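Local coordinates for NegoA.19184.a (PDB 5UEB), which is of unknown function, a DUF4265-family protein that pairs a five-stranded antiparallel sheet with what appears to be a ferredoxin-like alpha/beta domain, at residues K12-Y17 / E26-G31; G37-Q42 / D55-E60; E43-A48 / N77-I82; A94-H99 / V113-K118. All coordinates share one frame; numbering follows the deposited sequence. Where two conformers were deposited one is given.

Contact 1 of 4, residues K12-Y17 / E26-G31; sequences KLTVVY and EEILSG. With EDO (1,2-ethanediol), chain M.
Val15 and Glu27 form a hydrogen-bonded pair of an antiparallel beta hairpin, strands 10-18 and 24-33, in a five-stranded antiparallel sheet whose first strand also bonds through Thr14 to strand 65-73, consistent with a small barrel. Val15 N donates to Glu27 O at 2.8 Å and almost straight, 176° at the hydrogen; the reciprocal bond, and the two between Leu13 and Leu29, complete the register. Leu13, Val15, Glu27 and Leu29 project to the buried face. There the side chains of Val15 and Leu29 cross at a slant, CG2 to CD1 3.9 Å, and the extended Glu27 side chain carries its carboxylate to the backbone N-H groups of Leu46, Phe47 and Ala48, which would help to satisfy it. The other face holds Lys12, Thr14, Val16, Glu26, Ile28 and Ser30. The Lys12 chain bends at chi2 (-76°), and NZ donates to Ser30 OG at 2.8 Å. CG2 of Thr14 packs on the side chain of Glu26, nearest OE1 at 3.7 Å, while CG2 of Val16 lies beside Glu26 CG. Glu26 OE2 continues to a hydrogen bond with tag residue His7 of the second subunit. Thr14 OG1 meets a water at 2.7 Å and lies close to an ethanediol that probably came from the crystallisation liquor. In Tyr17, chi1 of 65° sets CG between the backbone N and the carbonyl carbon, and the ring turns its edge to the partner backbone, CE1 3.7 Å from Glu27 N. A second water bridges the phenol to the backbone, 2.7 Å from Tyr17 OH and giving a proton to Glu26 O at 2.8 Å.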
loop_
_atom_site.group_PDB
_atom_site.type_symbol
_atom_site.label_atom_id
_atom_site.label_comp_id
_atom_site.label_asym_id
_atom_site.label_seq_id
_atom_site.Cartn_x
_atom_site.Cartn_y
_atom_site.Cartn_z
ATOM N N LYS B 12 6.462 -4.013 -20.050
ATOM C CA LYS B 12 5.451 -3.041 -19.661
ATOM C C LYS B 12 4.598 -3.639 -18.555
ATOM O O LYS B 12 4.318 -4.846 -18.541
ATOM C CB LYS B 12 4.498 -2.732 -20.824
ATOM C CG LYS B 12 5.140 -2.490 -22.170
ATOM C CD LYS B 12 5.764 -1.130 -22.232
ATOM C CE LYS B 12 6.034 -0.742 -23.683
ATOM N NZ LYS B 12 6.822 0.514 -23.750
ATOM N N LEU B 13 4.164 -2.770 -17.645
ATOM C CA LEU B 13 3.327 -3.158 -16.521
ATOM C C LEU B 13 2.116 -2.237 -16.470
ATOM O O LEU B 13 2.252 -1.031 -16.685
ATOM C CB LEU B 13 4.148 -2.922 -15.256
ATOM C CG LEU B 13 3.627 -3.494 -13.965
ATOM C CD1 LEU B 13 3.465 -4.971 -14.172
ATOM C CD2 LEU B 13 4.649 -3.186 -12.907
ATOM N N THR B 14 0.937 -2.794 -16.177
ATOM C CA THR B 14 -0.253 -1.986 -15.900
ATOM C C THR B 14 -0.441 -1.842 -14.391
ATOM O O THR B 14 -0.436 -2.834 -13.664
ATOM C CB THR B 14 -1.500 -2.614 -16.523
ATOM O OG1 THR B 14 -1.349 -2.649 -17.946
ATOM C CG2 THR B 14 -2.757 -1.803 -16.165
ATOM N N VAL B 15 -0.580 -0.599 -13.925
ATOM C CA VAL B 15 -0.909 -0.304 -12.535
ATOM C C VAL B 15 -2.382 0.077 -12.484
ATOM O O VAL B 15 -2.786 1.076 -13.091
ATOM C CB VAL B 15 -0.050 0.845 -11.985
ATOM C CG1 VAL B 15 -0.369 1.090 -10.502
ATOM C CG2 VAL B 15 1.417 0.550 -12.161
ATOM N N VAL B 16 -3.185 -0.711 -11.775
ATOM C CA VAL B 16 -4.581 -0.371 -11.519
ATOM C C VAL B 16 -4.634 0.436 -10.229
ATOM O O VAL B 16 -4.006 0.064 -9.227
ATOM C CB VAL B 16 -5.449 -1.637 -11.416
ATOM C CG1 VAL B 16 -6.908 -1.269 -11.158
ATOM C CG2 VAL B 16 -5.346 -2.461 -12.686
ATOM N N TYR B 17 -5.334 1.569 -10.263
ATOM C CA TYR B 17 -5.369 2.461 -9.109
ATOM C C TYR B 17 -6.700 3.200 -9.109
ATOM O O TYR B 17 -7.446 3.177 -10.089
ATOM C CB TYR B 17 -4.179 3.448 -9.126
ATOM C CG TYR B 17 -4.212 4.416 -10.288
ATOM C CD1 TYR B 17 -3.800 4.031 -11.561
ATOM C CD2 TYR B 17 -4.665 5.718 -10.117
ATOM C CE1 TYR B 17 -3.865 4.903 -12.633
ATOM C CE2 TYR B 17 -4.723 6.612 -11.189
ATOM C CZ TYR B 17 -4.316 6.195 -12.445
ATOM O OH TYR B 17 -4.391 7.069 -13.507
ATOM N N GLU B 26 -6.178 3.028 -14.927
ATOM C CA GLU B 26 -5.019 2.201 -15.236
ATOM C C GLU B 26 -3.933 3.080 -15.834
ATOM O O GLU B 26 -4.223 3.955 -16.654
ATOM C CB GLU B 26 -5.393 1.103 -16.245
ATOM C CG GLU B 26 -6.385 0.101 -15.692
ATOM C CD GLU B 26 -6.731 -0.998 -16.673
ATOM O OE1 GLU B 26 -6.031 -1.127 -17.700
ATOM O OE2 GLU B 26 -7.709 -1.730 -16.414
ATOM N N GLU B 27 -2.681 2.847 -15.424
ATOM C CA GLU B 27 -1.526 3.489 -16.047
ATOM C C GLU B 27 -0.509 2.418 -16.416
ATOM O O GLU B 27 -0.167 1.576 -15.582
ATOM C CB GLU B 27 -0.862 4.504 -15.103
ATOM C CG GLU B 27 0.395 5.105 -15.717
ATOM C CD GLU B 27 0.975 6.270 -14.943
ATOM O OE1 GLU B 27 1.984 6.806 -15.422
ATOM O OE2 GLU B 27 0.438 6.653 -13.880
ATOM N N ILE B 28 -0.009 2.456 -17.653
ATOM C CA ILE B 28 1.016 1.518 -18.114
ATOM C C ILE B 28 2.382 2.162 -17.950
ATOM O O ILE B 28 2.585 3.314 -18.356
ATOM C CB ILE B 28 0.787 1.105 -19.576
ATOM C CG1 ILE B 28 -0.567 0.415 -19.704
ATOM C CG2 ILE B 28 1.916 0.165 -20.046
ATOM C CD1 ILE B 28 -0.943 0.059 -21.140
ATOM N N LEU B 29 3.322 1.428 -17.347
ATOM C CA LEU B 29 4.685 1.902 -17.131
ATOM C C LEU B 29 5.684 0.984 -17.827
ATOM O O LEU B 29 5.596 -0.244 -17.725
ATOM C CB LEU B 29 5.022 1.941 -15.636
ATOM C CG LEU B 29 4.214 2.934 -14.799
ATOM C CD1 LEU B 29 4.479 2.684 -13.324
ATOM C CD2 LEU B 29 4.561 4.360 -15.165
ATOM N N SER B 30 6.641 1.586 -18.517
ATOM C CA SER B 30 7.714 0.832 -19.145
ATOM C C SER B 30 8.812 0.533 -18.132
ATOM O O SER B 30 9.059 1.307 -17.202
ATOM C CB SER B 30 8.311 1.629 -20.305
ATOM O OG SER B 30 7.342 1.868 -21.312
ATOM N N GLY B 31 9.477 -0.597 -18.322
ATOM C CA GLY B 31 10.573 -0.960 -17.448
ATOM C C GLY B 31 11.343 -2.171 -17.930
ATOM O O GLY B 31 11.368 -2.472 -19.130
HETATM C C1 EDO M . 0.729 -4.278 -19.706
HETATM O O1 EDO M . -0.178 -4.775 -18.713
HETATM C C2 EDO M . 0.931 -5.362 -20.759
HETATM O O2 EDO M . 1.566 -6.492 -20.147
HETATM O O HOH W 1 -3.396 -2.094 -19.669
HETATM O O HOH W 2 -3.748 6.633 -16.108
#

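Contact 2 of 4, residues G37-Q42 / D55-E60; sequences GNFLIQ and DIVAIE
Gly37 O rests against the end of Ile59, 3.8 Å from CD1, and accepts a bond from a water that ties the two segments together. That water also donates to Asn38 OD1 and accepts from Ile59 N at 2.9 Å, so three groups hold it where the strands begin to part. The backbone angles of Gly37, with phi at 89°, would press a CB against the preceding carbonyl O, a constraint that favours glycine. Asn38 follows with CB against Ile56 CG2, 3.7 Å away, and OD1 beside CA and CB of Ala58. Phe39 is the hydrogen-bonded partner of Val57: its N donates to Val57 O at 2.8 Å, and its O receives Val57 N. These strands, 39-41 and 56-62, are the third and fourth of an antiparallel five-stranded sheet with consecutive strand order, and their short segments run at 134° to each other. In Phe39, chi1 of -172° sets CG anti to the backbone N; the ring leads away from strand 56-62, with CB left to meet Ile59 CG2 at 3.6 Å, and the side chain packs on Ser11, Leu13 and Ile33. Leu40, on the face it shares with Ile56, lays CD1 obliquely across Ile56 CG1 at 3.9 Å. Ile41 N makes a bond of 3.0 Å to Asp55 O, nearly straight. On the buried side the Ile41 and Val57 side chains cross at about a right angle, CD1 to CG1 3.8 Å, and Leu29 of strand 24-33 packs on Ile41 as well.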
loop_
_atom_site.group_PDB
_atom_site.type_symbol
_atom_site.label_atom_id
_atom_site.label_comp_id
_atom_site.label_asym_id
_atom_site.label_seq_id
_atom_site.Cartn_x
_atom_site.Cartn_y
_atom_site.Cartn_z
ATOM N N GLY B 37 12.596 -12.019 -11.399
ATOM C CA GLY B 37 11.214 -12.001 -11.818
ATOM C C GLY B 37 10.455 -10.749 -11.445
ATOM O O GLY B 37 9.275 -10.629 -11.805
ATOM N N ASN B 38 11.081 -9.821 -10.727
ATOM C CA ASN B 38 10.443 -8.551 -10.414
ATOM C C ASN B 38 10.657 -7.563 -11.556
ATOM O O ASN B 38 11.284 -7.877 -12.572
ATOM C CB ASN B 38 10.968 -8.011 -9.087
ATOM C CG ASN B 38 10.512 -8.854 -7.911
ATOM O OD1 ASN B 38 9.354 -9.273 -7.857
ATOM N ND2 ASN B 38 11.422 -9.137 -6.983
ATOM N N PHE B 39 10.121 -6.351 -11.398
ATOM C CA PHE B 39 10.016 -5.385 -12.491
ATOM C C PHE B 39 10.623 -4.064 -12.035
ATOM O O PHE B 39 10.195 -3.496 -11.019
ATOM C CB PHE B 39 8.538 -5.213 -12.860
ATOM C CG PHE B 39 8.275 -4.388 -14.098
ATOM C CD1 PHE B 39 8.367 -2.999 -14.074
ATOM C CD2 PHE B 39 7.842 -5.000 -15.267
ATOM C CE1 PHE B 39 8.072 -2.249 -15.212
ATOM C CE2 PHE B 39 7.555 -4.255 -16.410
ATOM C CZ PHE B 39 7.678 -2.887 -16.388
ATOM N N LEU B 40 11.620 -3.576 -12.769
ATOM C CA LEU B 40 12.230 -2.278 -12.495
ATOM C C LEU B 40 11.493 -1.211 -13.297
ATOM O O LEU B 40 11.508 -1.243 -14.529
ATOM C CB LEU B 40 13.709 -2.305 -12.890
ATOM C CG LEU B 40 14.508 -0.996 -12.780
ATOM C CD1 LEU B 40 14.614 -0.576 -11.324
ATOM C CD2 LEU B 40 15.906 -1.152 -13.400
ATOM N N ILE B 41 10.845 -0.270 -12.601
ATOM C CA ILE B 41 10.099 0.799 -13.259
ATOM C C ILE B 41 11.080 1.815 -13.823
ATOM O O ILE B 41 11.955 2.309 -13.100
ATOM C CB ILE B 41 9.128 1.455 -12.261
ATOM C CG1 ILE B 41 8.036 0.452 -11.866
ATOM C CG2 ILE B 41 8.513 2.723 -12.858
ATOM C CD1 ILE B 41 7.141 0.951 -10.708
ATOM N N GLN B 42 10.953 2.126 -15.121
ATOM C CA GLN B 42 11.901 3.010 -15.794
ATOM C C GLN B 42 11.248 4.258 -16.383
ATOM O O GLN B 42 11.830 4.911 -17.258
ATOM C CB GLN B 42 12.685 2.223 -16.844
ATOM C CG GLN B 42 13.510 1.107 -16.209
ATOM C CD GLN B 42 14.367 0.399 -17.213
ATOM O OE1 GLN B 42 13.876 -0.070 -18.241
ATOM N NE2 GLN B 42 15.669 0.315 -16.936
ATOM N N ASP B 55 11.770 2.321 -8.778
ATOM C CA ASP B 55 11.219 1.366 -7.824
ATOM C C ASP B 55 11.227 -0.035 -8.438
ATOM O O ASP B 55 11.092 -0.204 -9.656
ATOM C CB ASP B 55 9.762 1.722 -7.496
ATOM C CG ASP B 55 9.626 2.881 -6.504
ATOM O OD1 ASP B 55 10.644 3.419 -6.000
ATOM O OD2 ASP B 55 8.466 3.252 -6.224
ATOM N N ILE B 56 11.381 -1.048 -7.584
ATOM C CA ILE B 56 11.286 -2.449 -7.989
ATOM C C ILE B 56 9.989 -3.008 -7.424
ATOM O O ILE B 56 9.720 -2.873 -6.225
ATOM C CB ILE B 56 12.499 -3.267 -7.509
ATOM C CG1 ILE B 56 13.787 -2.745 -8.144
ATOM C CG2 ILE B 56 12.325 -4.748 -7.858
ATOM C CD1 ILE B 56 15.061 -3.329 -7.524
ATOM N N VAL B 57 9.178 -3.615 -8.284
ATOM C CA VAL B 57 7.846 -4.060 -7.902
ATOM C C VAL B 57 7.649 -5.509 -8.318
ATOM O O VAL B 57 8.275 -6.002 -9.266
ATOM C CB VAL B 57 6.727 -3.170 -8.491
ATOM C CG1 VAL B 57 6.885 -1.714 -8.033
ATOM C CG2 VAL B 57 6.709 -3.274 -10.019
ATOM N N ALA B 58 6.786 -6.196 -7.582
ATOM C CA ALA B 58 6.334 -7.534 -7.925
ATOM C C ALA B 58 5.123 -7.444 -8.840
ATOM O O ALA B 58 4.335 -6.496 -8.772
ATOM C CB ALA B 58 5.959 -8.312 -6.666
ATOM N N ILE B 59 4.972 -8.452 -9.699
ATOM C CA ILE B 59 3.983 -8.412 -10.764
ATOM C C ILE B 59 3.168 -9.699 -10.752
ATOM O O ILE B 59 3.565 -10.717 -10.179
ATOM C CB ILE B 59 4.648 -8.206 -12.136
ATOM C CG1 ILE B 59 5.589 -9.369 -12.432
ATOM C CG2 ILE B 59 5.436 -6.896 -12.144
ATOM C CD1 ILE B 59 6.346 -9.239 -13.778
ATOM N N GLU B 60 1.994 -9.627 -11.388
ATOM C CA GLU B 60 1.118 -10.772 -11.600
ATOM C C GLU B 60 0.704 -10.795 -13.059
ATOM O O GLU B 60 0.446 -9.744 -13.650
ATOM C CB GLU B 60 -0.167 -10.655 -10.784
ATOM C CG GLU B 60 -0.017 -10.895 -9.310
ATOM C CD GLU B 60 -1.364 -11.080 -8.622
ATOM O OE1 GLU B 60 -2.390 -10.641 -9.185
ATOM O OE2 GLU B 60 -1.398 -11.670 -7.525
HETATM O O HOH W 3 7.121 -10.456 -9.497
#

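Contact 3 of 4, residues E43-A48 / N77-I82; sequences EIPLFA and NTTINI
Asn81 and Leu46 meet amide to carbonyl, ND2 lying 3.2 Å from Leu46 O, but the angle is too poor for a hydrogen bond. Two waters link the amide to the loop. ND2 donates to one at 3.0 Å, which sits near the carbonyl oxygens of Pro45 and Ala48; OD1 accepts from the other at 2.9 Å, and that water also donates to Phe47 O. Two residues back along the strand, chi1 of -52° in Thr79 sets OG1 beside the backbone N and leaves CG2 anti to it; CG2 lies 3.7 Å from Pro45 O and 4.2 Å from Ile44 CG2, where the Ile44 and Thr79 side chains slide past each other in opposite directions. Strand 78-84 opens what looks like a ferredoxin-like beta-alpha-beta-beta-alpha-beta unit, and its Thr79 and Asn81 face the irregular 43-48 loop, whereas Ile80 points away from it. A second shell fixes both partners. Thr79 OG1 bonds to Leu51 O, and the loop carbonyls of Ile44, Pro45 and Leu46 bond to Arg104, Ser112 and Tyr110 of strands 102-105 and 110-115. The loop itself lies between the two sheets. An ethanediol, probably from the crystallisation liquor, lies near the Asn81 side chain, nearest atoms about 4 Å apart.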
loop_
_atom_site.group_PDB
_atom_site.type_symbol
_atom_site.label_atom_id
_atom_site.label_comp_id
_atom_site.label_asym_id
_atom_site.label_seq_id
_atom_site.Cartn_x
_atom_site.Cartn_y
_atom_site.Cartn_z
ATOM N N GLU B 43 10.053 4.608 -15.922
ATOM C CA GLU B 43 9.404 5.854 -16.287
ATOM C C GLU B 43 8.890 6.499 -15.014
ATOM O O GLU B 43 8.624 5.812 -14.024
ATOM C CB GLU B 43 8.185 5.615 -17.197
ATOM C CG GLU B 43 8.504 5.033 -18.553
ATOM C CD GLU B 43 7.297 5.070 -19.464
ATOM O OE1 GLU B 43 7.210 5.989 -20.302
ATOM O OE2 GLU B 43 6.418 4.188 -19.328
ATOM N N ILE B 44 8.757 7.822 -15.045
ATOM C CA ILE B 44 8.143 8.553 -13.932
ATOM C C ILE B 44 6.634 8.342 -13.999
ATOM O O ILE B 44 6.018 8.695 -15.015
ATOM C CB ILE B 44 8.474 10.044 -14.027
ATOM C CG1 ILE B 44 9.985 10.252 -13.986
ATOM C CG2 ILE B 44 7.804 10.804 -12.868
ATOM C CD1 ILE B 44 10.398 11.660 -14.345
ATOM N N PRO B 45 5.992 7.793 -12.966
ATOM C CA PRO B 45 4.536 7.598 -13.030
ATOM C C PRO B 45 3.815 8.938 -13.111
ATOM O O PRO B 45 4.108 9.863 -12.351
ATOM C CB PRO B 45 4.219 6.868 -11.716
ATOM C CG PRO B 45 5.539 6.209 -11.320
ATOM C CD PRO B 45 6.577 7.226 -11.735
ATOM N N LEU B 46 2.875 9.042 -14.056
ATOM C CA LEU B 46 2.141 10.288 -14.249
ATOM C C LEU B 46 1.028 10.455 -13.227
ATOM O O LEU B 46 0.799 11.568 -12.738
ATOM C CB LEU B 46 1.554 10.349 -15.664
ATOM C CG LEU B 46 2.556 10.587 -16.796
ATOM C CD1 LEU B 46 1.846 10.429 -18.145
ATOM C CD2 LEU B 46 3.167 11.977 -16.661
ATOM N N PHE B 47 0.310 9.373 -12.908
ATOM C CA PHE B 47 -0.913 9.479 -12.111
ATOM C C PHE B 47 -0.998 8.466 -10.976
ATOM O O PHE B 47 -1.571 8.769 -9.921
ATOM C CB PHE B 47 -2.142 9.300 -13.005
ATOM C CG PHE B 47 -2.214 10.284 -14.127
ATOM C CD1 PHE B 47 -2.526 11.607 -13.879
ATOM C CD2 PHE B 47 -1.966 9.884 -15.428
ATOM C CE1 PHE B 47 -2.585 12.518 -14.913
ATOM C CE2 PHE B 47 -2.024 10.791 -16.463
ATOM C CZ PHE B 47 -2.326 12.105 -16.203
ATOM N N ALA B 48 -0.480 7.263 -11.180
ATOM C CA ALA B 48 -0.610 6.233 -10.164
ATOM C C ALA B 48 0.154 6.662 -8.916
ATOM O O ALA B 48 1.306 7.110 -9.022
ATOM C CB ALA B 48 -0.077 4.895 -10.674
ATOM N N ASN B 77 13.362 7.690 -4.492
ATOM C CA ASN B 77 12.965 8.854 -5.264
ATOM C C ASN B 77 11.577 9.316 -4.832
ATOM O O ASN B 77 10.775 8.543 -4.305
ATOM C CB ASN B 77 12.918 8.518 -6.752
ATOM C CG ASN B 77 14.299 8.358 -7.364
ATOM O OD1 ASN B 77 15.239 9.059 -6.991
ATOM N ND2 ASN B 77 14.423 7.459 -8.322
ATOM N N THR B 78 11.307 10.601 -5.065
ATOM C CA THR B 78 10.018 11.228 -4.798
ATOM C C THR B 78 9.353 11.573 -6.126
ATOM O O THR B 78 10.030 11.986 -7.069
ATOM C CB THR B 78 10.267 12.521 -4.004
ATOM O OG1 THR B 78 10.708 12.189 -2.681
ATOM C CG2 THR B 78 9.022 13.392 -3.913
ATOM N N THR B 79 8.031 11.382 -6.210
ATOM C CA THR B 79 7.237 11.745 -7.385
ATOM C C THR B 79 6.256 12.847 -7.003
ATOM O O THR B 79 5.455 12.665 -6.083
ATOM C CB THR B 79 6.452 10.537 -7.900
ATOM O OG1 THR B 79 7.332 9.424 -8.090
ATOM C CG2 THR B 79 5.744 10.865 -9.236
ATOM N N ILE B 80 6.315 13.976 -7.715
ATOM C CA ILE B 80 5.451 15.133 -7.482
ATOM C C ILE B 80 4.672 15.385 -8.764
ATOM O O ILE B 80 5.271 15.488 -9.840
ATOM C CB ILE B 80 6.277 16.384 -7.112
ATOM C CG1 ILE B 80 7.180 16.121 -5.894
ATOM C CG2 ILE B 80 5.347 17.581 -6.885
ATOM C CD1 ILE B 80 6.436 15.768 -4.621
ATOM N N ASN B 81 3.342 15.480 -8.656
ATOM C CA ASN B 81 2.479 15.832 -9.784
ATOM C C ASN B 81 2.222 17.332 -9.725
ATOM O O ASN B 81 1.926 17.866 -8.652
ATOM C CB ASN B 81 1.117 15.142 -9.706
ATOM C CG ASN B 81 1.186 13.625 -9.528
ATOM O OD1 ASN B 81 0.333 13.051 -8.856
ATOM N ND2 ASN B 81 2.160 12.965 -10.166
ATOM N N ILE B 82 2.324 18.012 -10.866
ATOM C CA ILE B 82 2.134 19.464 -10.922
ATOM C C ILE B 82 1.237 19.778 -12.106
ATOM O O ILE B 82 1.510 19.341 -13.228
ATOM C CB ILE B 82 3.461 20.231 -11.087
ATOM C CG1 ILE B 82 4.492 19.795 -10.041
ATOM C CG2 ILE B 82 3.198 21.752 -11.049
ATOM C CD1 ILE B 82 5.865 20.443 -10.222
HETATM O O HOH W 4 2.170 9.942 -10.101
HETATM O O HOH W 5 -0.652 10.505 -7.984
#

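Contact 4 of 4, residues A94-H99 / V113-K118. With EDO (1,2-ethanediol), chain J.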
loop_
_atom_site.group_PDB
_atom_site.type_symbol
_atom_site.label_atom_id
_atom_site.label_comp_id
_atom_site.label_asym_id
_atom_site.label_seq_id
_atom_site.Cartn_x
_atom_site.Cartn_y
_atom_site.Cartn_z
ATOM N N ALA B 94 13.579 26.217 -13.295
ATOM C CA ALA B 94 14.982 26.324 -12.922
ATOM C C ALA B 94 15.250 25.658 -11.578
ATOM O O ALA B 94 16.273 24.982 -11.406
ATOM C CB ALA B 94 15.394 27.794 -12.894
ATOM N N ALA B 95 14.343 25.838 -10.613
ATOM C CA ALA B 95 14.514 25.211 -9.308
ATOM C C ALA B 95 14.440 23.695 -9.410
ATOM O O ALA B 95 15.229 22.984 -8.773
ATOM C CB ALA B 95 13.459 25.728 -8.334
ATOM N N ILE B 96 13.490 23.179 -10.195
ATOM C CA ILE B 96 13.415 21.736 -10.413
ATOM C C ILE B 96 14.750 21.208 -10.925
ATOM O O ILE B 96 15.277 20.207 -10.424
ATOM C CB ILE B 96 12.256 21.395 -11.366
ATOM C CG1 ILE B 96 10.922 21.654 -10.660
ATOM C CG2 ILE B 96 12.383 19.951 -11.861
ATOM C CD1 ILE B 96 9.705 21.578 -11.578
ATOM N N GLU B 97 15.325 21.893 -11.920
ATOM C CA GLU B 97 16.605 21.478 -12.488
ATOM C C GLU B 97 17.737 21.602 -11.471
ATOM O O GLU B 97 18.595 20.718 -11.378
ATOM C CB GLU B 97 16.899 22.307 -13.741
ATOM C CG GLU B 97 18.310 22.156 -14.306
ATOM C CD GLU B 97 18.587 20.769 -14.847
ATOM O OE1 GLU B 97 19.774 20.375 -14.896
ATOM O OE2 GLU B 97 17.620 20.075 -15.226
ATOM N N GLU B 98 17.751 22.688 -10.691
ATOM C CA GLU B 98 18.810 22.857 -9.700
ATOM C C GLU B 98 18.751 21.777 -8.628
ATOM O O GLU B 98 19.786 21.415 -8.050
ATOM C CB GLU B 98 18.750 24.256 -9.075
ATOM N N HIS B 99 17.556 21.241 -8.363
ATOM C CA HIS B 99 17.348 20.157 -7.414
ATOM C C HIS B 99 17.465 18.776 -8.055
ATOM O O HIS B 99 16.982 17.792 -7.481
ATOM C CB HIS B 99 15.983 20.309 -6.733
ATOM C CG HIS B 99 15.921 21.431 -5.742
ATOM N ND1 HIS B 99 15.613 21.231 -4.414
ATOM C CD2 HIS B 99 16.130 22.764 -5.883
ATOM C CE1 HIS B 99 15.637 22.391 -3.777
ATOM N NE2 HIS B 99 15.947 23.338 -4.645
ATOM N N VAL B 113 7.224 14.903 -11.743
ATOM C CA VAL B 113 8.625 15.229 -11.502
ATOM C C VAL B 113 9.216 14.210 -10.546
ATOM O O VAL B 113 8.633 13.930 -9.492
ATOM C CB VAL B 113 8.764 16.647 -10.926
ATOM C CG1 VAL B 113 10.235 16.993 -10.713
ATOM C CG2 VAL B 113 8.070 17.655 -11.842
ATOM N N ASN B 114 10.382 13.678 -10.905
ATOM C CA ASN B 114 11.154 12.803 -10.036
ATOM C C ASN B 114 12.227 13.613 -9.328
ATOM O O ASN B 114 13.015 14.306 -9.982
ATOM C CB ASN B 114 11.859 11.708 -10.837
ATOM C CG ASN B 114 12.608 10.757 -9.944
ATOM O OD1 ASN B 114 12.008 9.875 -9.332
ATOM N ND2 ASN B 114 13.929 10.947 -9.837
ATOM N N PHE B 115 12.271 13.504 -7.999
ATOM C CA PHE B 115 13.358 14.071 -7.215
ATOM C C PHE B 115 14.155 12.972 -6.527
ATOM O O PHE B 115 13.569 12.116 -5.846
ATOM C CB PHE B 115 12.830 15.048 -6.148
ATOM C CG PHE B 115 12.291 16.329 -6.710
ATOM C CD1 PHE B 115 13.149 17.288 -7.225
ATOM C CD2 PHE B 115 10.927 16.579 -6.724
ATOM C CE1 PHE B 115 12.657 18.471 -7.747
ATOM C CE2 PHE B 115 10.428 17.770 -7.243
ATOM C CZ PHE B 115 11.293 18.719 -7.750
ATOM N N PRO B 116 15.479 12.978 -6.648
ATOM C CA PRO B 116 16.309 12.007 -5.925
ATOM C C PRO B 116 16.199 12.213 -4.425
ATOM O O PRO B 116 15.687 13.251 -3.970
ATOM C CB PRO B 116 17.728 12.329 -6.421
ATOM C CG PRO B 116 17.538 13.055 -7.720
ATOM C CD PRO B 116 16.267 13.829 -7.554
ATOM N N PRO B 117 16.661 11.251 -3.626
ATOM C CA PRO B 117 16.624 11.416 -2.166
ATOM C C PRO B 117 17.163 12.772 -1.725
ATOM O O PRO B 117 18.197 13.237 -2.209
ATOM C CB PRO B 117 17.515 10.272 -1.665
ATOM C CG PRO B 117 17.389 9.215 -2.723
ATOM C CD PRO B 117 17.242 9.952 -4.026
ATOM N N LYS B 118 16.441 13.406 -0.802
ATOM C CA LYS B 118 16.766 14.654 -0.120
ATOM C C LYS B 118 16.583 15.897 -0.995
ATOM O O LYS B 118 16.745 17.007 -0.492
ATOM C CB LYS B 118 18.161 14.673 0.538
ATOM C CG LYS B 118 18.482 13.432 1.344
ATOM C CD LYS B 118 19.835 13.537 2.028
ATOM C CE LYS B 118 20.112 12.292 2.850
ATOM N NZ LYS B 118 21.291 12.451 3.743
HETATM C C1 EDO J . 15.035 26.734 -4.869
HETATM O O1 EDO J . 15.880 26.094 -3.909
HETATM C C2 EDO J . 15.896 27.313 -5.984
HETATM O O2 EDO J . 16.718 26.278 -6.540
#
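Chi1 of -70° in Ile96 sets CG1 anti to the carbonyl carbon and leaves CG2 anti to the backbone N; Val113 CG1 (chi1 -178°) is likewise anti to N, and Ile96 CG2 meets Val113 CG1 at 3.8 Å with the side chains crossing obliquely. The other branch of Ile96 extends to Phe115, CG1 lying 4.1 Å from CZ at the far end of the ring, the side chains at about a right angle. Val113 CG1 also lies over one face of that ring, 3.5 Å above its plane and shifted toward the rim, so one methyl joins all three side chains. On the ring's CD1 and CE1 side the end of the helix closes in: His99 CB touches CE1 at 3.9 Å, and His99 O approaches CD1 in the ring plane, also at 3.9 Å. His99 is the first residue to leave helical geometry, and its N still bonds to Ala95 O. Its imidazole turns away from the phenylalanine; ND1 bonds to Lys119 O, and NE2 meets, in the ring plane, O1 of an ethanediol at 2.9 Å, a probable crystallisation additive. Leu124 of helix 122-133 packs on both His99 and Phe115, and Ile103 on Ile96 and Val113. An apolar helix face laid on strand 110-115, with the second helix alongside, fits the ferredoxin-like arrangement of two helices on one face of a four-stranded antiparallel sheet.

Contacts 1 and 2 share the five-stranded sheet, their centres about 10 Å apart; strands 24-33 and 39-41 are neighbours there, joined through Ser30 O and Gln42 N. Contact 4 belongs to the four-stranded sheet and its helix, on the opposite side of the chain's centre from contact 1, their centres about 24 Å apart. Contact 3 lies between, its centre about 2 Å from the chain's centre, where the 43-48 loop leaving the first sheet meets strand 78-84 of the second, paired with strand 110-115 of contact 4. Along the chain contacts 2 and 3 interleave while contact 4 follows, so the two sheets are joined around a shared buried loop as well as in sequence.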